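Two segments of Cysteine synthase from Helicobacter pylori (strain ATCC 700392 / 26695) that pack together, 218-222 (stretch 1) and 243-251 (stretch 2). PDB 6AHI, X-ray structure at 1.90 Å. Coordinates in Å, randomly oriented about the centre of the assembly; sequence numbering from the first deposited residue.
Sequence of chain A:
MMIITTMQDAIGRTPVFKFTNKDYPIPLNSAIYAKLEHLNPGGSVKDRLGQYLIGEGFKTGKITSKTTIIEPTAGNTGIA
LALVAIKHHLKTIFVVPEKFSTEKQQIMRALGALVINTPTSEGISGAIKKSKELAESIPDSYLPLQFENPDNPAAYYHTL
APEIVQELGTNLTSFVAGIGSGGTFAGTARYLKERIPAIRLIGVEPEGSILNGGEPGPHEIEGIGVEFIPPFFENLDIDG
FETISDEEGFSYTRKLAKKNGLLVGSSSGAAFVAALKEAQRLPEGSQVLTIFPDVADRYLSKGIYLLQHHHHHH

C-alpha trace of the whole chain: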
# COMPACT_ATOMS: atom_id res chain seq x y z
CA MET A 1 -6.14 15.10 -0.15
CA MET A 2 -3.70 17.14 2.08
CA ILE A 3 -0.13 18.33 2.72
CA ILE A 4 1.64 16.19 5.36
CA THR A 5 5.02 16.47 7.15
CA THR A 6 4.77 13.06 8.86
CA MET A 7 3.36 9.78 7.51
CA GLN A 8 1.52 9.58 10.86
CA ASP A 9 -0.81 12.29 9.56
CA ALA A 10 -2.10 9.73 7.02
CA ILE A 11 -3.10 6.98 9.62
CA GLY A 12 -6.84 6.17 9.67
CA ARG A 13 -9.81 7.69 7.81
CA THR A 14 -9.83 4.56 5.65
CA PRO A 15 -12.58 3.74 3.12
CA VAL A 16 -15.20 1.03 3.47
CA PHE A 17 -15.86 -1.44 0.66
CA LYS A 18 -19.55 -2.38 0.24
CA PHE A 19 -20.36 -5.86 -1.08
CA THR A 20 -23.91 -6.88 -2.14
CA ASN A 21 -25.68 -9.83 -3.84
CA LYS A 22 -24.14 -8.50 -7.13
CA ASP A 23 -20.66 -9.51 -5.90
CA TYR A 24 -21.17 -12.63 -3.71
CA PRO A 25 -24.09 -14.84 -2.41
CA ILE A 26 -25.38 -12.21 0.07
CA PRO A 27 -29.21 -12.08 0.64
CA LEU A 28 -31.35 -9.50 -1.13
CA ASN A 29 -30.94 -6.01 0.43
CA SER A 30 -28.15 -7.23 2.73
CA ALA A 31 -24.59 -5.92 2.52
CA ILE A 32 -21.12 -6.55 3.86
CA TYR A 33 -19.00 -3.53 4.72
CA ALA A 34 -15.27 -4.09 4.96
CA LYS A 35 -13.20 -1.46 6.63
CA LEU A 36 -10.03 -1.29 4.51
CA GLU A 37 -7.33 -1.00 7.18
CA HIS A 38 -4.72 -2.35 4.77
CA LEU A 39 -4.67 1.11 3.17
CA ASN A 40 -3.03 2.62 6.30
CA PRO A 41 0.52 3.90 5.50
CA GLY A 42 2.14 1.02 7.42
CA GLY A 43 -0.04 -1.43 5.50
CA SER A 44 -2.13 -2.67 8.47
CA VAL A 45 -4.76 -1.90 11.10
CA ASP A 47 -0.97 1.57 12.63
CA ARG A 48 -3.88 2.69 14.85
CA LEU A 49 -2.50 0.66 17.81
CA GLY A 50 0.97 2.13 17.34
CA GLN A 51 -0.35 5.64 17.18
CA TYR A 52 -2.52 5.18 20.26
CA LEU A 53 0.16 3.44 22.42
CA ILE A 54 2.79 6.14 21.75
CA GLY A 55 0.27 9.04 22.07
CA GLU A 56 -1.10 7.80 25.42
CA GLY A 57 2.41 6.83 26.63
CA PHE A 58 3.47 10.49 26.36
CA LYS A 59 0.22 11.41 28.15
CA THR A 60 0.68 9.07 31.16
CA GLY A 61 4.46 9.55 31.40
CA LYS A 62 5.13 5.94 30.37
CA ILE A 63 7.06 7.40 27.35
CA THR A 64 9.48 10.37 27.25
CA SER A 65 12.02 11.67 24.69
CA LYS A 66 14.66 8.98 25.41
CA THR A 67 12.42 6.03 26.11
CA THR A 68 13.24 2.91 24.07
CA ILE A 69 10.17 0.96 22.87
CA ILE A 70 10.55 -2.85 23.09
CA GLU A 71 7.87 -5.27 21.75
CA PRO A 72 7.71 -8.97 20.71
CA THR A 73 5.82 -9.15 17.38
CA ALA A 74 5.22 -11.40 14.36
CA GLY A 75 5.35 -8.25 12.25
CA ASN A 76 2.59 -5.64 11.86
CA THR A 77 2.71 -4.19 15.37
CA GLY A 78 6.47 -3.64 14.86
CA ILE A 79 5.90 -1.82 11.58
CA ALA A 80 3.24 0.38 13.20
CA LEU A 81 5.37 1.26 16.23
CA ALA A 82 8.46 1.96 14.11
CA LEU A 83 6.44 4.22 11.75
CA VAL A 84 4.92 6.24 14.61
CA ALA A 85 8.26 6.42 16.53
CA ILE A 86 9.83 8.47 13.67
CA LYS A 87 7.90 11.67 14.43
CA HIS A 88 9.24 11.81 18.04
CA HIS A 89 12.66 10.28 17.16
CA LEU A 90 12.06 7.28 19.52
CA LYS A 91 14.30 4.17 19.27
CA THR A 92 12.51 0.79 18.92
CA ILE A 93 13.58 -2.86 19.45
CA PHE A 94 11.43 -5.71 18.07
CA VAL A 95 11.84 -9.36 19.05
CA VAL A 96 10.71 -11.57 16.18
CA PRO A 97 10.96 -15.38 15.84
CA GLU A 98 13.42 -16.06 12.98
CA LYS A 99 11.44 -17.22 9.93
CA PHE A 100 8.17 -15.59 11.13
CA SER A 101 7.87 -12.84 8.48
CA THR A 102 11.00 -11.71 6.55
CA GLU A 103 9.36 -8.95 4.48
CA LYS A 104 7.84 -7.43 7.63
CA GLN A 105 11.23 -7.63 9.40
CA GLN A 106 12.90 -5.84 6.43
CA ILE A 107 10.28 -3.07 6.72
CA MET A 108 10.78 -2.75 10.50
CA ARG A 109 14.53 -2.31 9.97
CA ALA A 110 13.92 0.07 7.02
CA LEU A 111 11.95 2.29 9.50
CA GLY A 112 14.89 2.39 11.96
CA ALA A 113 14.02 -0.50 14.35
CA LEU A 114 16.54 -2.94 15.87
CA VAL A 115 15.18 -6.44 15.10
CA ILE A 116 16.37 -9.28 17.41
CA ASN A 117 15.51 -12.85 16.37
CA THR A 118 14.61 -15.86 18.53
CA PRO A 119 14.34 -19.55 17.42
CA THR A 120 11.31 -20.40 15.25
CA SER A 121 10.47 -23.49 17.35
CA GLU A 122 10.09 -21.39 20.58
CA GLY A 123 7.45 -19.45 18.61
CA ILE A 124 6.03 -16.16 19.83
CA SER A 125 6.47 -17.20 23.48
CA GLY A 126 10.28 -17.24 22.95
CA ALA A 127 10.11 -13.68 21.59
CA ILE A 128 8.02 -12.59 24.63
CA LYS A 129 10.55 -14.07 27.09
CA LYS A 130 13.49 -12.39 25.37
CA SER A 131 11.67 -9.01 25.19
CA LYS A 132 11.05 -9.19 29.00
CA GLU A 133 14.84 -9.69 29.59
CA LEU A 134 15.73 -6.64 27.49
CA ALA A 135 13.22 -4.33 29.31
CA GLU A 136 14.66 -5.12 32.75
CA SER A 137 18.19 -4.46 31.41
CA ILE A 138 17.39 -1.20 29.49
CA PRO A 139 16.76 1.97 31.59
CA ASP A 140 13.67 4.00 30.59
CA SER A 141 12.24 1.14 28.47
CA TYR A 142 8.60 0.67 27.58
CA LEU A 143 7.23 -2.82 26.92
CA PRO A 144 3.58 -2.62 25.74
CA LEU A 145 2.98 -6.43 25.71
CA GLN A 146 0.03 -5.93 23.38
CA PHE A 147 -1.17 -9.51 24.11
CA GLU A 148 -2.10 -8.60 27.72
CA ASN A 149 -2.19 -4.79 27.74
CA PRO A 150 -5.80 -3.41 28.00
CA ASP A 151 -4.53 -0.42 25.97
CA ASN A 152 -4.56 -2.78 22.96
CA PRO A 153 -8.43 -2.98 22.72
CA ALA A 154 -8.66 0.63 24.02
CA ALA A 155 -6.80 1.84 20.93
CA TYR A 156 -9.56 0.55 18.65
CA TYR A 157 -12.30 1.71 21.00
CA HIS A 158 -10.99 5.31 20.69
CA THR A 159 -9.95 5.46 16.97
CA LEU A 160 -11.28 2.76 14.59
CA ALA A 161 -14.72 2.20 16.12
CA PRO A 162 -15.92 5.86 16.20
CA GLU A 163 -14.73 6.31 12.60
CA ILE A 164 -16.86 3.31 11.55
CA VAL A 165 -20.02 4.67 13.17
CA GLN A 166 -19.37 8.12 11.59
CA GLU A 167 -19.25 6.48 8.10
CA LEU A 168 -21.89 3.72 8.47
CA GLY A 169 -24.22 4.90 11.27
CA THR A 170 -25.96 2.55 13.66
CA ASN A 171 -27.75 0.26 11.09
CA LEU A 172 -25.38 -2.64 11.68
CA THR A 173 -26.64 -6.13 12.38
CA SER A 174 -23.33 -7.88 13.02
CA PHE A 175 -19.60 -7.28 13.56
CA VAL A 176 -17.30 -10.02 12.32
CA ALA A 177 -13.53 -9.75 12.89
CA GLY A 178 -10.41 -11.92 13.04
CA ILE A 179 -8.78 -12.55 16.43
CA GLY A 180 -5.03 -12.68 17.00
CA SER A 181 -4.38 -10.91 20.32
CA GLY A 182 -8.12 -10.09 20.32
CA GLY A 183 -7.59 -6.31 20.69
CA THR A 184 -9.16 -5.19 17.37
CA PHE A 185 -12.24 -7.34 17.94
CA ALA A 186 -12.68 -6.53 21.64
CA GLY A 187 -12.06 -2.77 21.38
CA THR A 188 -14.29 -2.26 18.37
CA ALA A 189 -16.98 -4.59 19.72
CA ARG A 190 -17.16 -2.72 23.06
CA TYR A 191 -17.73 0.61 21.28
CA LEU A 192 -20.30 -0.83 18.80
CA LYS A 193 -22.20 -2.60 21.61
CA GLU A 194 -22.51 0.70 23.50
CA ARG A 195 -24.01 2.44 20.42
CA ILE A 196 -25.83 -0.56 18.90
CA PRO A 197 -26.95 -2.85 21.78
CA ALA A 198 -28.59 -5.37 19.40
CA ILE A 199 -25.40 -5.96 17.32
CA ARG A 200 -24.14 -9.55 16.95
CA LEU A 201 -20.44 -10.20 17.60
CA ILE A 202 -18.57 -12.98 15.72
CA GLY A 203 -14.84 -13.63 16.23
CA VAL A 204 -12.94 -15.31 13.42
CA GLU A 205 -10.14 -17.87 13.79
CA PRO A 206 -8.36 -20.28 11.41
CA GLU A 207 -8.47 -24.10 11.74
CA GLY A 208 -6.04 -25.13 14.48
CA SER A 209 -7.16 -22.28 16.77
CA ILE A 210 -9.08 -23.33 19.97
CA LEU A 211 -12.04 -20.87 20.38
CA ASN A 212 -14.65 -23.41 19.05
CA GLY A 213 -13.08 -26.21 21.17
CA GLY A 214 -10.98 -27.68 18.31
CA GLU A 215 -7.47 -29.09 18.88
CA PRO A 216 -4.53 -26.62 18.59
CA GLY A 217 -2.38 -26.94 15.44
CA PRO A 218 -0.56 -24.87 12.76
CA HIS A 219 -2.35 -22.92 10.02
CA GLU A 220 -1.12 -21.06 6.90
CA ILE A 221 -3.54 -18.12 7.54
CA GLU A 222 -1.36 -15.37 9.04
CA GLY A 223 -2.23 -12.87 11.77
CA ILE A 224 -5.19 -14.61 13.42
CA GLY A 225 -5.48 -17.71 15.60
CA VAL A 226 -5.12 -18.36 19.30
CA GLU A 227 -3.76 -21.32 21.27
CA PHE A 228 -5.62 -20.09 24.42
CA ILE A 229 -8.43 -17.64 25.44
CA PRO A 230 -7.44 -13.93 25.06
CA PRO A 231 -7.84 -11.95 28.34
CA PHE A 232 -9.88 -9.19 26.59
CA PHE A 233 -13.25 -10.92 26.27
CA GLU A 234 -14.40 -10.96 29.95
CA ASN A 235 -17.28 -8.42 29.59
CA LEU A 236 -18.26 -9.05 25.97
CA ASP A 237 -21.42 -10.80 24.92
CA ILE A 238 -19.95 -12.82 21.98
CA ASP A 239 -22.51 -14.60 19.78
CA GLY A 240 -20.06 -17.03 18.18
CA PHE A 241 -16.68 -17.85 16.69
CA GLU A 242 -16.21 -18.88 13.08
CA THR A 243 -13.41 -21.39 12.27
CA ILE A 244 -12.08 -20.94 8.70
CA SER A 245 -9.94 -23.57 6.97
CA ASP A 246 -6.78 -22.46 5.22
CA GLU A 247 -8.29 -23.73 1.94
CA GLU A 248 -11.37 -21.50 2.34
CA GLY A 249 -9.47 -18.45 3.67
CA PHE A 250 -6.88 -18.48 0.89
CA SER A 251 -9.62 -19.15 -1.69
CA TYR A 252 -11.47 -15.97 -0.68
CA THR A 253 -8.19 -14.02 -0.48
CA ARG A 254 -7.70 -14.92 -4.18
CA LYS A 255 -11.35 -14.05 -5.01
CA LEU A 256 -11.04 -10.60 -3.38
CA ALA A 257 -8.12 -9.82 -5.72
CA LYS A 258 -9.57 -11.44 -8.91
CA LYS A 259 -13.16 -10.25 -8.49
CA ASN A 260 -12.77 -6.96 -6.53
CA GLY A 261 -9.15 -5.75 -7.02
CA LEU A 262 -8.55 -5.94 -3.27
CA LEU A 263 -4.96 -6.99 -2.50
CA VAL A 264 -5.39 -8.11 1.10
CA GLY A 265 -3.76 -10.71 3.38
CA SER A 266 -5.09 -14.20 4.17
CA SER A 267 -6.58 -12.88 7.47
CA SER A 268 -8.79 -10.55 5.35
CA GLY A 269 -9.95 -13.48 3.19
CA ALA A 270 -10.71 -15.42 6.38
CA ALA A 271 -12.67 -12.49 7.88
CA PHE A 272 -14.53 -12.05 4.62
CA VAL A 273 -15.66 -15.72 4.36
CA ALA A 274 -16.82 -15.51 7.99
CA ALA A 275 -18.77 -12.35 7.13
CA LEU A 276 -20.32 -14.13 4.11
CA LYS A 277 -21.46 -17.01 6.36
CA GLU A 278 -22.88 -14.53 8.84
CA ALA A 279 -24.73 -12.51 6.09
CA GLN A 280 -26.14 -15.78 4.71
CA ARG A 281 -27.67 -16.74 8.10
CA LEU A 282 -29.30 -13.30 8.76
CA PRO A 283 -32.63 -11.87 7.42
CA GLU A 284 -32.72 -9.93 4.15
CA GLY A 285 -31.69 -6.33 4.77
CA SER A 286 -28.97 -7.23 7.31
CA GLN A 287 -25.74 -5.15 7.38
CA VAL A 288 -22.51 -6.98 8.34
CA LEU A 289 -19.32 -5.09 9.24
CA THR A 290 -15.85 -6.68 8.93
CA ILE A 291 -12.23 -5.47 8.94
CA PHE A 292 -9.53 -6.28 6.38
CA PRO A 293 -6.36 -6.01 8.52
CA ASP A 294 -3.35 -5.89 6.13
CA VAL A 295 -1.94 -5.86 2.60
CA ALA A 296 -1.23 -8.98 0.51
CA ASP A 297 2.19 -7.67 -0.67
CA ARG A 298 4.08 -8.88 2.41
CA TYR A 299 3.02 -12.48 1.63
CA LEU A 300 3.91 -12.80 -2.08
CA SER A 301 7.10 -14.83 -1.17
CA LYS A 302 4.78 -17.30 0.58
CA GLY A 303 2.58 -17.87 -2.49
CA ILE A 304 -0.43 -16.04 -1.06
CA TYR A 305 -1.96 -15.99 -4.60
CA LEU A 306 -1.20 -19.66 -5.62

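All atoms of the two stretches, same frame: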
# COMPACT_ATOMS: atom_id res chain seq x y z
N PRO A 218 -0.99 -25.95 13.65
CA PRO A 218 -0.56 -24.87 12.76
C PRO A 218 -1.58 -24.59 11.64
O PRO A 218 -2.47 -25.38 11.34
CB PRO A 218 0.80 -25.35 12.23
CG PRO A 218 0.75 -26.86 12.36
CD PRO A 218 -0.15 -27.16 13.55
N HIS A 219 -1.44 -23.42 11.03
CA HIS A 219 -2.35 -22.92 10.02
C HIS A 219 -1.56 -21.96 9.13
O HIS A 219 -0.74 -21.22 9.64
CB HIS A 219 -3.57 -22.25 10.69
CG HIS A 219 -3.22 -21.24 11.74
ND1 HIS A 219 -2.88 -19.93 11.43
CD2 HIS A 219 -3.14 -21.34 13.09
CE1 HIS A 219 -2.58 -19.28 12.54
NE2 HIS A 219 -2.73 -20.12 13.57
N GLU A 220 -1.80 -21.99 7.82
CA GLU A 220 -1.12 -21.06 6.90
C GLU A 220 -1.71 -19.65 7.01
O GLU A 220 -0.99 -18.68 6.76
CB GLU A 220 -1.17 -21.52 5.44
CG GLU A 220 -0.15 -20.77 4.58
CD GLU A 220 0.01 -21.11 3.10
OE1 GLU A 220 -1.02 -21.17 2.37
OE2 GLU A 220 1.18 -21.29 2.67
N ILE A 221 -2.99 -19.50 7.36
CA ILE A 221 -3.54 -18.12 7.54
C ILE A 221 -2.65 -17.40 8.56
O ILE A 221 -2.34 -17.97 9.59
CB ILE A 221 -5.02 -18.12 7.97
CG1 ILE A 221 -5.92 -18.65 6.86
CG2 ILE A 221 -5.46 -16.72 8.41
CD1 ILE A 221 -7.31 -19.09 7.30
N GLU A 222 -2.29 -16.15 8.24
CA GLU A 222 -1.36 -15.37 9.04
C GLU A 222 -2.05 -14.18 9.71
O GLU A 222 -2.72 -13.38 9.06
CB GLU A 222 -0.26 -14.83 8.13
CG GLU A 222 0.56 -15.91 7.46
CD GLU A 222 2.05 -15.66 7.35
OE1 GLU A 222 2.57 -14.79 8.08
OE2 GLU A 222 2.68 -16.34 6.54
N THR A 243 -14.68 -20.73 12.57
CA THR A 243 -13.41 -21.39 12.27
C THR A 243 -13.31 -21.56 10.76
O THR A 243 -14.15 -22.21 10.16
CB THR A 243 -13.27 -22.77 12.92
OG1 THR A 243 -13.51 -22.67 14.31
CG2 THR A 243 -11.91 -23.40 12.70
N ILE A 244 -12.28 -20.95 10.16
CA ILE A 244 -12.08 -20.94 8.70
C ILE A 244 -10.86 -21.80 8.37
O ILE A 244 -9.78 -21.60 8.90
CB ILE A 244 -11.91 -19.50 8.21
CG1 ILE A 244 -13.10 -18.63 8.62
CG2 ILE A 244 -11.67 -19.46 6.72
CD1 ILE A 244 -14.43 -19.11 8.11
N SER A 245 -11.06 -22.76 7.48
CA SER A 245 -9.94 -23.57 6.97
C SER A 245 -9.00 -22.70 6.14
O SER A 245 -9.41 -21.67 5.59
CB SER A 245 -10.46 -24.72 6.18
OG SER A 245 -11.07 -24.28 4.98
N ASP A 246 -7.74 -23.11 6.06
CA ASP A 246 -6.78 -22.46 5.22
C ASP A 246 -7.27 -22.48 3.77
O ASP A 246 -7.14 -21.49 3.08
CB ASP A 246 -5.40 -23.12 5.31
CG ASP A 246 -4.67 -22.80 6.60
OD1 ASP A 246 -4.99 -21.75 7.20
OD2 ASP A 246 -3.78 -23.60 7.00
N GLU A 247 -7.81 -23.62 3.32
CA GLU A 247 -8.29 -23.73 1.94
C GLU A 247 -9.33 -22.63 1.65
O GLU A 247 -9.28 -21.97 0.64
CB GLU A 247 -8.89 -25.10 1.65
CG GLU A 247 -8.81 -25.47 0.17
CD GLU A 247 -7.45 -25.90 -0.36
OE1 GLU A 247 -6.44 -25.94 0.40
OE2 GLU A 247 -7.38 -26.23 -1.56
N GLU A 248 -10.28 -22.46 2.55
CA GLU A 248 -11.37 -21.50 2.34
C GLU A 248 -10.85 -20.06 2.45
O GLU A 248 -11.23 -19.20 1.66
CB GLU A 248 -12.52 -21.79 3.30
CG GLU A 248 -13.85 -21.29 2.78
CD GLU A 248 -15.07 -21.72 3.59
OE1 GLU A 248 -14.94 -21.86 4.83
OE2 GLU A 248 -16.16 -21.87 2.99
N GLY A 249 -10.01 -19.79 3.44
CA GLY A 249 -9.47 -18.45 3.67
C GLY A 249 -8.60 -17.97 2.52
O GLY A 249 -8.72 -16.84 2.07
N PHE A 250 -7.73 -18.84 2.01
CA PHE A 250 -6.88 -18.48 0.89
C PHE A 250 -7.72 -18.36 -0.39
O PHE A 250 -7.45 -17.52 -1.23
CB PHE A 250 -5.68 -19.44 0.77
CG PHE A 250 -4.52 -19.07 1.66
CD1 PHE A 250 -3.60 -18.11 1.25
CD2 PHE A 250 -4.39 -19.60 2.94
CE1 PHE A 250 -2.55 -17.72 2.08
CE2 PHE A 250 -3.33 -19.23 3.75
CZ PHE A 250 -2.40 -18.30 3.33
N SER A 251 -8.75 -19.20 -0.54
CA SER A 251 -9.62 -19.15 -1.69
C SER A 251 -10.28 -17.76 -1.78
O SER A 251 -10.33 -17.17 -2.84
CB SER A 251 -10.66 -20.24 -1.67
OG SER A 251 -11.60 -20.04 -2.72

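Residues 218-222 of this cysteine synthase form neither helix nor strand. Stretch 2 leaves a strand at Ile 244, passes through Ser 245 and enters a helix at Asp 246. Ser 245 caps that helix: its OG accepts from Glu 248 N at 3.1 Å, while the backbone bond from Gly 249 N to Ser 245 O, 2.9 Å, begins the regular pattern. Between the stretches, the nearest CA atoms are those of Ile 221 and Asp 246, 5.9 Å apart.

A carboxylate in the first turn of a helix can grip a neighbouring segment that lacks regular structure, and this pair of stretches is a compact example. The Asp 246 side chain points toward stretch 1 and accepts two successive backbone amides. Glu 220 N donates to Asp 246 OD2 at 2.7 Å, and Ile 221 N donates to Asp 246 OD1 at 3.0 Å; both bonds are nearly straight. One carboxylate thus accepts from two consecutive NH groups, one per oxygen. Within the loop, His 219 ND1 donates to Ile 221 O at 2.7 Å.

Apolar packing centres on Ile 221, which is buried. Ile 221 CD1 lies 4.4 Å from Ile 244 CG2, at the strand's end, and 3.7 Å from Ser 245 O. Ile 221 CD1 is 4.3 Å from Gly 249 CA, where a side chain is absent: an ideal Gly 249 CB would fall 2.8 Å from Ile 221 CD1, a clash. One helical turn beyond Asp 246, Phe 250 adds a second apolar surface, with Phe 250 CE2 lying 4.1 Å from Ile 221 CG1. Glu 220 OE1 sits over one face of this ring, 3.3 Å from Phe 250 CE2, whereas Ile 221 N lies at the ring edge. Together the contacts bury 305 Å², counting both sides.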